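PDB 3GXV: replicative DNA helicase, which probably unwinds the DNA duplex at the replication fork as an ATP-driven hexameric ring and works together with primase. Local coordinates for residues S38-P43 against L47-A52; Q11-I16 against E95-E100. All blocks are in the same frame, centred on the assembly; numbering follows the deposited sequence.

Contact 1 (S38-P43 against L47-A52)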
ATOM      1  N   SER B  38       3.675  20.808   1.425  1.00  5.65           N
ATOM      2  CA  SER B  38       3.383  22.227   1.559  1.00  6.39           C
ATOM      3  C   SER B  38       2.653  22.807   0.344  1.00  7.68           C
ATOM      4  O   SER B  38       2.166  23.934   0.394  1.00  7.67           O
ATOM      5  CB  SER B  38       4.687  23.002   1.796  1.00  7.61           C
ATOM      6  OG  SER B  38       5.610  22.814   0.728  1.00  9.46           O
ATOM      7  N   ASP B  39       2.569  22.051  -0.751  1.00  5.59           N
ATOM      8  CA  ASP B  39       1.874  22.559  -1.929  1.00  5.22           C
ATOM      9  C   ASP B  39       0.385  22.285  -1.931  1.00  4.12           C
ATOM     10  O   ASP B  39      -0.301  22.662  -2.877  1.00  2.34           O
ATOM     11  CB  ASP B  39       2.467  21.993  -3.219  1.00  5.19           C
ATOM     12  CG  ASP B  39       3.825  22.554  -3.527  1.00  5.10           C
ATOM     13  OD1 ASP B  39       4.005  23.788  -3.412  1.00  8.59           O
ATOM     14  OD2 ASP B  39       4.710  21.761  -3.895  1.00  4.84           O
ATOM     15  N   PHE B  40      -0.113  21.627  -0.884  1.00  6.54           N
ATOM     16  CA  PHE B  40      -1.543  21.322  -0.801  1.00  3.34           C
ATOM     17  C   PHE B  40      -2.282  22.447  -0.106  1.00  3.07           C
ATOM     18  O   PHE B  40      -1.801  22.991   0.873  1.00  3.35           O
ATOM     19  CB  PHE B  40      -1.788  20.008  -0.060  1.00  1.26           C
ATOM     20  CG  PHE B  40      -1.482  18.792  -0.880  1.00  3.49           C
ATOM     21  CD1 PHE B  40      -0.164  18.370  -1.065  1.00  3.34           C
ATOM     22  CD2 PHE B  40      -2.497  18.107  -1.528  1.00  2.11           C
ATOM     23  CE1 PHE B  40       0.123  17.288  -1.883  1.00  1.14           C
ATOM     24  CE2 PHE B  40      -2.208  17.015  -2.357  1.00  2.76           C
ATOM     25  CZ  PHE B  40      -0.894  16.614  -2.529  1.00  1.00           C
ATOM     26  N   TYR B  41      -3.454  22.777  -0.639  1.00  4.47           N
ATOM     27  CA  TYR B  41      -4.315  23.847  -0.142  1.00  2.89           C
ATOM     28  C   TYR B  41      -4.936  23.498   1.214  1.00  2.97           C
ATOM     29  O   TYR B  41      -4.867  24.285   2.162  1.00  2.05           O
ATOM     30  CB  TYR B  41      -5.380  24.123  -1.204  1.00  1.19           C
ATOM     31  CG  TYR B  41      -6.586  24.927  -0.770  1.00  1.89           C
ATOM     32  CD1 TYR B  41      -6.456  26.185  -0.179  1.00  2.48           C
ATOM     33  CD2 TYR B  41      -7.864  24.431  -0.982  1.00  3.52           C
ATOM     34  CE1 TYR B  41      -7.592  26.921   0.197  1.00  2.70           C
ATOM     35  CE2 TYR B  41      -8.987  25.152  -0.627  1.00  2.66           C
ATOM     36  CZ  TYR B  41      -8.846  26.385  -0.037  1.00  2.40           C
ATOM     37  OH  TYR B  41      -9.974  27.055   0.343  1.00  4.53           O
ATOM     38  N   TYR B  42      -5.551  22.326   1.302  1.00  1.68           N
ATOM     39  CA  TYR B  42      -6.136  21.874   2.559  1.00  5.78           C
ATOM     40  C   TYR B  42      -4.984  21.170   3.286  1.00  3.74           C
ATOM     41  O   TYR B  42      -4.535  20.113   2.865  1.00  5.08           O
ATOM     42  CB  TYR B  42      -7.264  20.887   2.286  1.00  3.44           C
ATOM     43  CG  TYR B  42      -8.051  20.530   3.511  1.00  5.91           C
ATOM     44  CD1 TYR B  42      -8.581  21.526   4.328  1.00  8.14           C
ATOM     45  CD2 TYR B  42      -8.278  19.201   3.859  1.00  5.93           C
ATOM     46  CE1 TYR B  42      -9.314  21.210   5.453  1.00 10.35           C
ATOM     47  CE2 TYR B  42      -9.010  18.876   4.984  1.00  7.40           C
ATOM     48  CZ  TYR B  42      -9.529  19.886   5.777  1.00  9.20           C
ATOM     49  OH  TYR B  42     -10.291  19.589   6.883  1.00 12.90           O
ATOM     50  N   PRO B  43      -4.489  21.760   4.380  1.00  3.63           N
ATOM     51  CA  PRO B  43      -3.377  21.202   5.160  1.00  3.98           C
ATOM     52  C   PRO B  43      -3.422  19.709   5.477  1.00  2.99           C
ATOM     53  O   PRO B  43      -2.409  19.026   5.394  1.00  2.44           O
ATOM     54  CB  PRO B  43      -3.377  22.064   6.422  1.00  5.54           C
ATOM     55  CG  PRO B  43      -3.883  23.370   5.922  1.00  3.93           C
ATOM     56  CD  PRO B  43      -5.035  22.951   5.045  1.00  1.00           C
ATOM     57  N   LEU B  47      -0.520  16.845   4.919  1.00  7.14           N
ATOM     58  CA  LEU B  47      -0.060  15.977   5.996  1.00  8.15           C
ATOM     59  C   LEU B  47      -0.154  14.520   5.530  1.00  9.79           C
ATOM     60  O   LEU B  47       0.747  13.707   5.799  1.00  4.39           O
ATOM     61  CB  LEU B  47      -0.906  16.199   7.261  1.00 13.00           C
ATOM     62  CG  LEU B  47      -0.582  15.402   8.539  1.00 15.55           C
ATOM     63  CD1 LEU B  47       0.924  15.241   8.696  1.00 16.95           C
ATOM     64  CD2 LEU B  47      -1.176  16.119   9.757  1.00 17.19           C
ATOM     65  N   PHE B  48      -1.249  14.207   4.833  1.00  6.23           N
ATOM     66  CA  PHE B  48      -1.475  12.868   4.293  1.00  8.66           C
ATOM     67  C   PHE B  48      -0.367  12.560   3.283  1.00  9.88           C
ATOM     68  O   PHE B  48       0.283  11.524   3.375  1.00  8.31           O
ATOM     69  CB  PHE B  48      -2.828  12.794   3.584  1.00  8.10           C
ATOM     70  CG  PHE B  48      -3.207  11.409   3.139  1.00  6.25           C
ATOM     71  CD1 PHE B  48      -3.917  10.572   3.980  1.00  5.75           C
ATOM     72  CD2 PHE B  48      -2.875  10.950   1.864  1.00  7.32           C
ATOM     73  CE1 PHE B  48      -4.294   9.292   3.561  1.00  7.13           C
ATOM     74  CE2 PHE B  48      -3.245   9.677   1.437  1.00  4.79           C
ATOM     75  CZ  PHE B  48      -3.960   8.847   2.285  1.00  4.00           C
ATOM     76  N   PHE B  49      -0.155  13.465   2.329  1.00  8.20           N
ATOM     77  CA  PHE B  49       0.889  13.278   1.322  1.00 12.35           C
ATOM     78  C   PHE B  49       2.237  12.996   1.999  1.00 15.00           C
ATOM     79  O   PHE B  49       3.055  12.211   1.515  1.00 13.82           O
ATOM     80  CB  PHE B  49       1.012  14.530   0.441  1.00  8.95           C
ATOM     81  CG  PHE B  49       1.832  14.319  -0.808  1.00  8.50           C
ATOM     82  CD1 PHE B  49       1.496  13.308  -1.713  1.00  7.01           C
ATOM     83  CD2 PHE B  49       2.960  15.096  -1.059  1.00  7.33           C
ATOM     84  CE1 PHE B  49       2.272  13.078  -2.839  1.00  8.66           C
ATOM     85  CE2 PHE B  49       3.747  14.870  -2.193  1.00  6.66           C
ATOM     86  CZ  PHE B  49       3.403  13.862  -3.076  1.00  7.94           C
ATOM     87  N   GLU B  50       2.445  13.648   3.135  1.00 15.37           N
ATOM     88  CA  GLU B  50       3.669  13.534   3.909  1.00 15.64           C
ATOM     89  C   GLU B  50       3.848  12.121   4.449  1.00 16.40           C
ATOM     90  O   GLU B  50       4.888  11.493   4.247  1.00 15.61           O
ATOM     91  CB  GLU B  50       3.598  14.530   5.061  1.00 17.61           C
ATOM     92  CG  GLU B  50       4.911  14.955   5.699  1.00 19.99           C
ATOM     93  CD  GLU B  50       4.654  15.893   6.867  1.00 22.36           C
ATOM     94  OE1 GLU B  50       4.288  15.394   7.953  1.00 24.65           O
ATOM     95  OE2 GLU B  50       4.777  17.127   6.693  1.00 23.09           O
ATOM     96  N   ILE B  51       2.826  11.622   5.144  1.00 18.17           N
ATOM     97  CA  ILE B  51       2.885  10.280   5.708  1.00 18.18           C
ATOM     98  C   ILE B  51       3.044   9.253   4.592  1.00 19.92           C
ATOM     99  O   ILE B  51       3.715   8.232   4.765  1.00 22.46           O
ATOM    100  CB  ILE B  51       1.616   9.958   6.530  1.00 14.36           C
ATOM    101  CG1 ILE B  51       1.527  10.885   7.750  1.00 10.24           C
ATOM    102  CG2 ILE B  51       1.654   8.509   6.987  1.00 10.57           C
ATOM    103  CD1 ILE B  51       0.140  10.932   8.401  1.00  7.14           C
ATOM    104  N   ALA B  52       2.439   9.532   3.443  1.00 16.64           N
ATOM    105  CA  ALA B  52       2.519   8.620   2.311  1.00 19.20           C
ATOM    106  C   ALA B  52       3.945   8.582   1.786  1.00 18.43           C
ATOM    107  O   ALA B  52       4.495   7.509   1.547  1.00 17.49           O
ATOM    108  CB  ALA B  52       1.552   9.053   1.205  1.00 15.68           C
TER
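The carbonyl oxygen Pro43 O receives the amide Leu47 N at 2.9 Å, the ordinary i to i+4 bond of an alpha helix, here in the first turn of helix 43-57. Tyr42, the N-cap, immediately precedes the helix. CB of Leu47 also rests against the same oxygen, 3.7 Å from Pro43 O.

The rest of the contact is aromatic. Phe40, in the loop that leads into the helix, extends the CE1 and CZ end of its ring over one face of Phe49, with Phe40 CE1 3.6 Å from Phe49 CG and 3.7 Å from Phe49 CD2. The ring planes are inclined at 41° and their centroids are 5.2 Å apart. Phe49 CG stands anti to the backbone N (chi1 -167°), which directs its ring back toward the loop. In the all-helical DnaB-type N-terminal domain this pair joins the connection after helix 27-32 to the helix that follows, with Ile28 and Val31 touching Phe49 as well. The carboxylate of Glu14, on helix 3-23, accepts the backbone amides of the two residues after Phe40, Tyr41 N at OE2 and Tyr42 N at OE1. Separately, the side chain of Asp39 reaches helix 95-119, where its OD1 is hydrogen-bonded to Ser105 OG.

Contact 2 (Q11-I16 against E95-E100); sequences QNIERI and EAYVEE
Ile13 lies across one face of the Tyr97 ring. Its CG1 sits 4.1 Å from the ring centroid and only 7° off the normal, a CH-pi contact over the middle of the ring, while Ile13 CG2 reaches the root of the same side chain, 3.5 Å from Tyr97 CG. With CG1 beside the backbone N (chi1 -73°), CG2 is left anti to it, which lays CG1 over the ring and CG2 against its root. Ile16, one turn further along helix 3-23, meets the ring from a different direction: it comes to the edge, with Ile16 CD1 3.8 Å from Tyr97 CE2. The tyrosine is thus covered on a face by one isoleucine and bordered at its rim by the next. Glu100 runs at about a right angle to Ile13, and Glu100 OE2 is hydrogen-bonded to Gln9 NE2. Ile101 and Ile91 extend the apolar surroundings of Ile13 and Ile16. The short helical axes approach to 9.6 Å with their N-to-C directions 128° apart, so the two segments run in broadly opposing senses, forming a largely apolar helix-helix interface within the all-alpha DnaB-type N-terminal domain.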
ATOM      1  N   GLN B  11      -9.853  21.652  -3.310  1.00  7.79           N
ATOM      2  CA  GLN B  11      -9.863  20.701  -2.225  1.00  8.16           C
ATOM      3  C   GLN B  11     -10.262  19.313  -2.753  1.00  8.38           C
ATOM      4  O   GLN B  11      -9.624  18.310  -2.427  1.00  8.68           O
ATOM      5  CB  GLN B  11     -10.836  21.177  -1.135  1.00  6.18           C
ATOM      6  CG  GLN B  11     -10.562  20.550   0.210  1.00  7.42           C
ATOM      7  CD  GLN B  11     -11.381  21.155   1.327  1.00  6.69           C
ATOM      8  OE1 GLN B  11     -11.303  20.711   2.470  1.00  9.51           O
ATOM      9  NE2 GLN B  11     -12.167  22.178   1.008  1.00  5.55           N
ATOM     10  N   ASN B  12     -11.307  19.271  -3.575  1.00  8.12           N
ATOM     11  CA  ASN B  12     -11.814  18.030  -4.152  1.00 11.43           C
ATOM     12  C   ASN B  12     -10.777  17.346  -5.048  1.00 11.40           C
ATOM     13  O   ASN B  12     -10.648  16.123  -5.053  1.00 14.22           O
ATOM     14  CB  ASN B  12     -13.089  18.322  -4.947  1.00 11.23           C
ATOM     15  CG  ASN B  12     -13.632  17.101  -5.654  1.00 12.94           C
ATOM     16  OD1 ASN B  12     -13.703  16.017  -5.077  1.00 19.10           O
ATOM     17  ND2 ASN B  12     -14.039  17.272  -6.903  1.00 14.49           N
ATOM     18  N   ILE B  13     -10.043  18.146  -5.806  1.00 14.89           N
ATOM     19  CA  ILE B  13      -9.014  17.642  -6.703  1.00 16.76           C
ATOM     20  C   ILE B  13      -7.836  17.021  -5.961  1.00 11.24           C
ATOM     21  O   ILE B  13      -7.231  16.064  -6.443  1.00 11.79           O
ATOM     22  CB  ILE B  13      -8.473  18.778  -7.608  1.00 18.86           C
ATOM     23  CG1 ILE B  13      -9.527  19.140  -8.656  1.00 22.24           C
ATOM     24  CG2 ILE B  13      -7.153  18.358  -8.254  1.00 19.11           C
ATOM     25  CD1 ILE B  13      -9.120  20.271  -9.565  1.00 25.07           C
ATOM     26  N   GLU B  14      -7.503  17.583  -4.804  1.00  9.81           N
ATOM     27  CA  GLU B  14      -6.389  17.089  -4.012  1.00  9.80           C
ATOM     28  C   GLU B  14      -6.682  15.716  -3.443  1.00  8.26           C
ATOM     29  O   GLU B  14      -5.785  14.889  -3.323  1.00  7.50           O
ATOM     30  CB  GLU B  14      -6.062  18.060  -2.875  1.00  6.44           C
ATOM     31  CG  GLU B  14      -5.687  19.454  -3.367  1.00  6.22           C
ATOM     32  CD  GLU B  14      -5.178  20.376  -2.276  1.00  6.44           C
ATOM     33  OE1 GLU B  14      -5.595  20.249  -1.093  1.00  4.93           O
ATOM     34  OE2 GLU B  14      -4.367  21.257  -2.617  1.00  8.34           O
ATOM     35  N   ARG B  15      -7.938  15.480  -3.087  1.00  8.65           N
ATOM     36  CA  ARG B  15      -8.337  14.195  -2.541  1.00  9.43           C
ATOM     37  C   ARG B  15      -8.293  13.149  -3.641  1.00 10.99           C
ATOM     38  O   ARG B  15      -7.746  12.059  -3.455  1.00 10.70           O
ATOM     39  CB  ARG B  15      -9.763  14.256  -1.980  1.00 11.26           C
ATOM     40  CG  ARG B  15      -9.921  15.111  -0.740  1.00 14.97           C
ATOM     41  CD  ARG B  15     -11.274  14.876  -0.070  1.00 16.04           C
ATOM     42  NE  ARG B  15     -12.394  15.432  -0.825  1.00 19.06           N
ATOM     43  CZ  ARG B  15     -13.032  16.558  -0.514  1.00 16.24           C
ATOM     44  NH1 ARG B  15     -12.674  17.271   0.542  1.00 18.07           N
ATOM     45  NH2 ARG B  15     -14.036  16.970  -1.261  1.00 17.33           N
ATOM     46  N   ILE B  16      -8.882  13.476  -4.787  1.00 10.51           N
ATOM     47  CA  ILE B  16      -8.914  12.532  -5.891  1.00 11.35           C
ATOM     48  C   ILE B  16      -7.498  12.100  -6.262  1.00 12.95           C
ATOM     49  O   ILE B  16      -7.271  10.969  -6.644  1.00 13.06           O
ATOM     50  CB  ILE B  16      -9.606  13.132  -7.126  1.00 10.20           C
ATOM     51  CG1 ILE B  16     -11.072  13.447  -6.802  1.00  9.01           C
ATOM     52  CG2 ILE B  16      -9.502  12.149  -8.287  1.00  9.00           C
ATOM     53  CD1 ILE B  16     -11.810  14.231  -7.890  1.00  4.12           C
ATOM     54  N   GLU B  95      -2.790  13.613 -13.930  1.00 42.17           N
ATOM     55  CA  GLU B  95      -1.768  14.568 -14.347  1.00 39.48           C
ATOM     56  C   GLU B  95      -2.226  16.021 -14.248  1.00 34.34           C
ATOM     57  O   GLU B  95      -1.732  16.777 -13.416  1.00 34.31           O
ATOM     58  CB  GLU B  95      -1.325  14.275 -15.785  1.00 43.37           C
ATOM     59  CG  GLU B  95      -0.313  15.267 -16.338  1.00 46.29           C
ATOM     60  CD  GLU B  95      -0.047  15.069 -17.816  1.00 49.51           C
ATOM     61  OE1 GLU B  95       0.697  15.884 -18.403  1.00 51.10           O
ATOM     62  OE2 GLU B  95      -0.581  14.097 -18.392  1.00 51.55           O
ATOM     63  N   ALA B  96      -3.166  16.413 -15.099  1.00 29.43           N
ATOM     64  CA  ALA B  96      -3.656  17.792 -15.088  1.00 25.51           C
ATOM     65  C   ALA B  96      -3.922  18.274 -13.666  1.00 24.97           C
ATOM     66  O   ALA B  96      -3.514  19.381 -13.294  1.00 23.59           O
ATOM     67  CB  ALA B  96      -4.913  17.905 -15.914  1.00 22.67           C
ATOM     68  N   TYR B  97      -4.610  17.441 -12.888  1.00 17.64           N
ATOM     69  CA  TYR B  97      -4.938  17.738 -11.503  1.00 16.76           C
ATOM     70  C   TYR B  97      -3.673  18.121 -10.717  1.00 16.85           C
ATOM     71  O   TYR B  97      -3.628  19.155 -10.048  1.00 14.97           O
ATOM     72  CB  TYR B  97      -5.591  16.512 -10.854  1.00 18.22           C
ATOM     73  CG  TYR B  97      -7.082  16.344 -11.080  1.00 17.54           C
ATOM     74  CD1 TYR B  97      -7.747  17.009 -12.112  1.00 19.24           C
ATOM     75  CD2 TYR B  97      -7.833  15.531 -10.233  1.00 19.04           C
ATOM     76  CE1 TYR B  97      -9.131  16.870 -12.284  1.00 18.69           C
ATOM     77  CE2 TYR B  97      -9.207  15.381 -10.396  1.00 19.01           C
ATOM     78  CZ  TYR B  97      -9.850  16.055 -11.416  1.00 19.45           C
ATOM     79  OH  TYR B  97     -11.210  15.923 -11.540  1.00 17.64           O
ATOM     80  N   VAL B  98      -2.651  17.277 -10.797  1.00 15.04           N
ATOM     81  CA  VAL B  98      -1.401  17.527 -10.099  1.00 12.23           C
ATOM     82  C   VAL B  98      -0.813  18.875 -10.482  1.00 14.57           C
ATOM     83  O   VAL B  98      -0.375  19.619  -9.610  1.00 12.77           O
ATOM     84  CB  VAL B  98      -0.388  16.405 -10.382  1.00 14.37           C
ATOM     85  CG1 VAL B  98       0.960  16.736  -9.777  1.00 16.51           C
ATOM     86  CG2 VAL B  98      -0.900  15.117  -9.792  1.00 15.74           C
ATOM     87  N   GLU B  99      -0.810  19.187 -11.780  1.00 18.47           N
ATOM     88  CA  GLU B  99      -0.298  20.465 -12.273  1.00 20.41           C
ATOM     89  C   GLU B  99      -1.235  21.602 -11.853  1.00 21.26           C
ATOM     90  O   GLU B  99      -0.815  22.758 -11.745  1.00 21.68           O
ATOM     91  CB  GLU B  99      -0.171  20.470 -13.802  1.00 23.61           C
ATOM     92  CG  GLU B  99       0.443  21.765 -14.336  1.00 31.08           C
ATOM     93  CD  GLU B  99       0.248  21.978 -15.834  1.00 34.32           C
ATOM     94  OE1 GLU B  99       0.737  23.008 -16.349  1.00 34.68           O
ATOM     95  OE2 GLU B  99      -0.391  21.132 -16.493  1.00 36.25           O
ATOM     96  N   GLU B 100      -2.505  21.277 -11.635  1.00 19.32           N
ATOM     97  CA  GLU B 100      -3.468  22.282 -11.213  1.00 18.68           C
ATOM     98  C   GLU B 100      -3.170  22.596  -9.752  1.00 15.70           C
ATOM     99  O   GLU B 100      -3.146  23.759  -9.335  1.00 16.38           O
ATOM    100  CB  GLU B 100      -4.900  21.755 -11.360  1.00 22.18           C
ATOM    101  CG  GLU B 100      -5.957  22.831 -11.173  1.00 30.63           C
ATOM    102  CD  GLU B 100      -7.353  22.365 -11.541  1.00 33.48           C
ATOM    103  OE1 GLU B 100      -7.501  21.602 -12.521  1.00 34.60           O
ATOM    104  OE2 GLU B 100      -8.306  22.783 -10.853  1.00 36.03           O
TER

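Overall arrangement
Starting from the N terminus, helix 3-23 supplies the first half of contact 2, and its partner comes only after another 78 residues, at the start of helix 95-119. Contact 2 therefore closes a long loop that brings the first and last helices together. Contact 1 falls wholly within that loop and is far more local: three residues separate its segments, and it joins the connection after helix 27-32 to helix 43-57. The pair is nested, not crossed. With centres about 12 Å apart, the contacts also meet directly, since segment 11-16 serves both: Ile13 points toward helix 95-119, whereas Glu14 points away from it and meets segment 38-43.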